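Long-range contact in carboxylesterase YBFK (PDB 4CCY), which hydrolyses carboxylic esters to an alcohol and a carboxylate, as a member of the alpha/beta hydrolase superfamily: residues R148-S153 against S289-G294. Residues are numbered along the deposited sequence; the frame is centred on the assembly and turned at random.
Sequences RAVVIS and SFLCGG
Arg148, near the start of strand 146-152, shows how one long side chain can clasp the C-terminal end of a helix, here helix 280-291. Its NH1 donates to Phe290 O at 2.9 Å, a bent bond (139° at the hydrogen) with the oxygen 25° out of the guanidinium plane. Gly293 N donates to the same carbonyl from the opposite face of its plane, so two N-H groups grip one helix-end oxygen. The Arg148 side chain bends at chi3 (142°), which turns one guanidinium face onto the Gly293-Gly294 peptide, with Gly294 N 3.6 Å from Arg148 CZ. Arg148 CD stands over one face of the Phe290 ring, towards its rim, and Arg148 CZ makes an off-centre cation-pi contact 5.0 Å from the ring centroid. Deeper in, Val150 CG2 reaches Phe290 CD2 obliquely at 3.6 Å and Leu291 CD2 at 4.0 Å, while Leu237 of the adjoining strand also touches the ring. A methionine in place of Arg148 would probably take the NH1 donor from Phe290 O and leave the Gly293-Gly294 peptide without the flat group stacked on it. Packing of a C-terminal helix against the strands of the central sheet is characteristic of the alpha/beta hydrolase fold.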
ATOM      1  N   ARG B 148      -4.321  15.257  -1.573  1.00 18.62           N
ATOM      2  CA  ARG B 148      -3.737  14.713  -2.800  1.00 18.19           C
ATOM      3  C   ARG B 148      -3.430  13.229  -2.608  1.00 17.08           C
ATOM      4  O   ARG B 148      -3.098  12.800  -1.505  1.00 17.10           O
ATOM      5  CB  ARG B 148      -2.453  15.477  -3.187  1.00 19.02           C
ATOM      6  CG  ARG B 148      -2.656  16.975  -3.388  1.00 20.18           C
ATOM      7  CD  ARG B 148      -1.546  17.609  -4.236  1.00 21.35           C
ATOM      8  NE  ARG B 148      -2.118  18.633  -5.114  1.00 22.75           N
ATOM      9  CZ  ARG B 148      -1.598  19.034  -6.265  1.00 23.41           C
ATOM     10  NH1 ARG B 148      -0.468  18.514  -6.726  1.00 23.16           N
ATOM     11  NH2 ARG B 148      -2.226  19.967  -6.965  1.00 25.41           N
ATOM     12  N   ALA B 149      -3.541  12.450  -3.679  1.00 16.19           N
ATOM     13  CA  ALA B 149      -3.379  11.009  -3.599  1.00 15.18           C
ATOM     14  C   ALA B 149      -2.295  10.495  -4.533  1.00 14.77           C
ATOM     15  O   ALA B 149      -2.217  10.922  -5.683  1.00 15.09           O
ATOM     16  CB  ALA B 149      -4.702  10.320  -3.894  1.00 14.98           C
ATOM     17  N   VAL B 150      -1.487   9.564  -4.029  1.00 14.05           N
ATOM     18  CA  VAL B 150      -0.385   8.965  -4.775  1.00 14.04           C
ATOM     19  C   VAL B 150      -0.619   7.459  -4.859  1.00 13.68           C
ATOM     20  O   VAL B 150      -0.770   6.783  -3.836  1.00 13.68           O
ATOM     21  CB  VAL B 150       1.001   9.250  -4.133  1.00 14.12           C
ATOM     22  CG1 VAL B 150       2.119   8.565  -4.921  1.00 14.08           C
ATOM     23  CG2 VAL B 150       1.273  10.749  -4.059  1.00 14.41           C
ATOM     24  N   VAL B 151      -0.667   6.941  -6.081  1.00 13.65           N
ATOM     25  CA  VAL B 151      -0.959   5.531  -6.315  1.00 13.37           C
ATOM     26  C   VAL B 151       0.219   4.916  -7.073  1.00 13.42           C
ATOM     27  O   VAL B 151       0.475   5.274  -8.223  1.00 13.89           O
ATOM     28  CB  VAL B 151      -2.257   5.367  -7.127  1.00 13.63           C
ATOM     29  CG1 VAL B 151      -2.535   3.909  -7.427  1.00 13.67           C
ATOM     30  CG2 VAL B 151      -3.438   6.012  -6.409  1.00 13.67           C
ATOM     31  N   ILE B 152       0.931   4.007  -6.415  1.00 13.15           N
ATOM     32  CA  ILE B 152       2.108   3.352  -7.002  1.00 13.40           C
ATOM     33  C   ILE B 152       1.858   1.863  -7.204  1.00 13.38           C
ATOM     34  O   ILE B 152       1.492   1.151  -6.264  1.00 12.79           O
ATOM     35  CB  ILE B 152       3.376   3.550  -6.128  1.00 13.49           C
ATOM     36  CG1 ILE B 152       3.532   5.029  -5.737  1.00 13.54           C
ATOM     37  CG2 ILE B 152       4.621   3.016  -6.844  1.00 13.66           C
ATOM     38  CD1 ILE B 152       4.531   5.280  -4.626  1.00 13.88           C
ATOM     39  N   SER B 153       2.053   1.410  -8.440  1.00 13.86           N
ATOM     40  CA  SER B 153       1.933  -0.002  -8.802  1.00 14.07           C
ATOM     41  C   SER B 153       0.673  -0.622  -8.198  1.00 13.98           C
ATOM     42  O   SER B 153       0.754  -1.610  -7.462  1.00 13.85           O
ATOM     43  CB  SER B 153       3.188  -0.758  -8.359  1.00 14.23           C
ATOM     44  OG  SER B 153       4.335  -0.272  -9.039  1.00 14.77           O
ATOM     45  N   SER B 289       7.407  16.500  -4.557  1.00 18.03           N
ATOM     46  CA  SER B 289       7.056  17.511  -5.553  1.00 18.60           C
ATOM     47  C   SER B 289       5.541  17.557  -5.738  1.00 18.37           C
ATOM     48  O   SER B 289       4.934  18.631  -5.701  1.00 19.09           O
ATOM     49  CB  SER B 289       7.745  17.224  -6.888  1.00 18.21           C
ATOM     50  OG  SER B 289       9.101  17.653  -6.867  1.00 18.77           O
ATOM     51  N   PHE B 290       4.938  16.379  -5.916  1.00 17.82           N
ATOM     52  CA  PHE B 290       3.511  16.283  -6.169  1.00 17.52           C
ATOM     53  C   PHE B 290       2.685  16.726  -4.964  1.00 18.13           C
ATOM     54  O   PHE B 290       1.786  17.545  -5.101  1.00 18.22           O
ATOM     55  CB  PHE B 290       3.120  14.874  -6.614  1.00 16.63           C
ATOM     56  CG  PHE B 290       1.641  14.658  -6.682  1.00 16.41           C
ATOM     57  CD1 PHE B 290       0.900  15.170  -7.740  1.00 16.48           C
ATOM     58  CD2 PHE B 290       0.984  13.956  -5.679  1.00 15.90           C
ATOM     59  CE1 PHE B 290      -0.472  14.988  -7.798  1.00 16.41           C
ATOM     60  CE2 PHE B 290      -0.384  13.759  -5.737  1.00 15.87           C
ATOM     61  CZ  PHE B 290      -1.112  14.273  -6.800  1.00 16.25           C
ATOM     62  N   LEU B 291       3.004  16.199  -3.785  1.00 18.40           N
ATOM     63  CA  LEU B 291       2.248  16.528  -2.573  1.00 19.49           C
ATOM     64  C   LEU B 291       2.243  18.020  -2.218  1.00 21.36           C
ATOM     65  O   LEU B 291       1.252  18.521  -1.687  1.00 21.51           O
ATOM     66  CB  LEU B 291       2.722  15.689  -1.382  1.00 18.53           C
ATOM     67  CG  LEU B 291       2.372  14.193  -1.426  1.00 17.67           C
ATOM     68  CD1 LEU B 291       2.814  13.480  -0.155  1.00 17.32           C
ATOM     69  CD2 LEU B 291       0.884  13.960  -1.688  1.00 17.10           C
ATOM     70  N   CYS B 292       3.346  18.710  -2.524  1.00 22.96           N
ATOM     71  CA  CYS B 292       3.504  20.138  -2.256  1.00 24.97           C
ATOM     72  C   CYS B 292       3.032  21.030  -3.409  1.00 26.91           C
ATOM     73  O   CYS B 292       3.249  22.243  -3.380  1.00 28.21           O
ATOM     74  CB  CYS B 292       4.969  20.454  -1.914  1.00 25.09           C
ATOM     75  SG  CYS B 292       5.581  19.609  -0.430  1.00 26.71           S
ATOM     76  N   GLY B 293       2.382  20.436  -4.409  1.00 28.31           N
ATOM     77  CA  GLY B 293       1.968  21.149  -5.619  1.00 30.20           C
ATOM     78  C   GLY B 293       0.607  21.813  -5.544  1.00 33.84           C
ATOM     79  O   GLY B 293       0.157  22.424  -6.516  1.00 33.76           O
ATOM     80  N   GLY B 294      -0.052  21.703  -4.393  1.00 28.07           N
ATOM     81  CA  GLY B 294      -1.378  22.288  -4.208  1.00 32.78           C
ATOM     82  C   GLY B 294      -1.411  23.808  -4.116  1.00 36.82           C
ATOM     83  O   GLY B 294      -0.405  24.446  -3.787  1.00 37.95           O
TER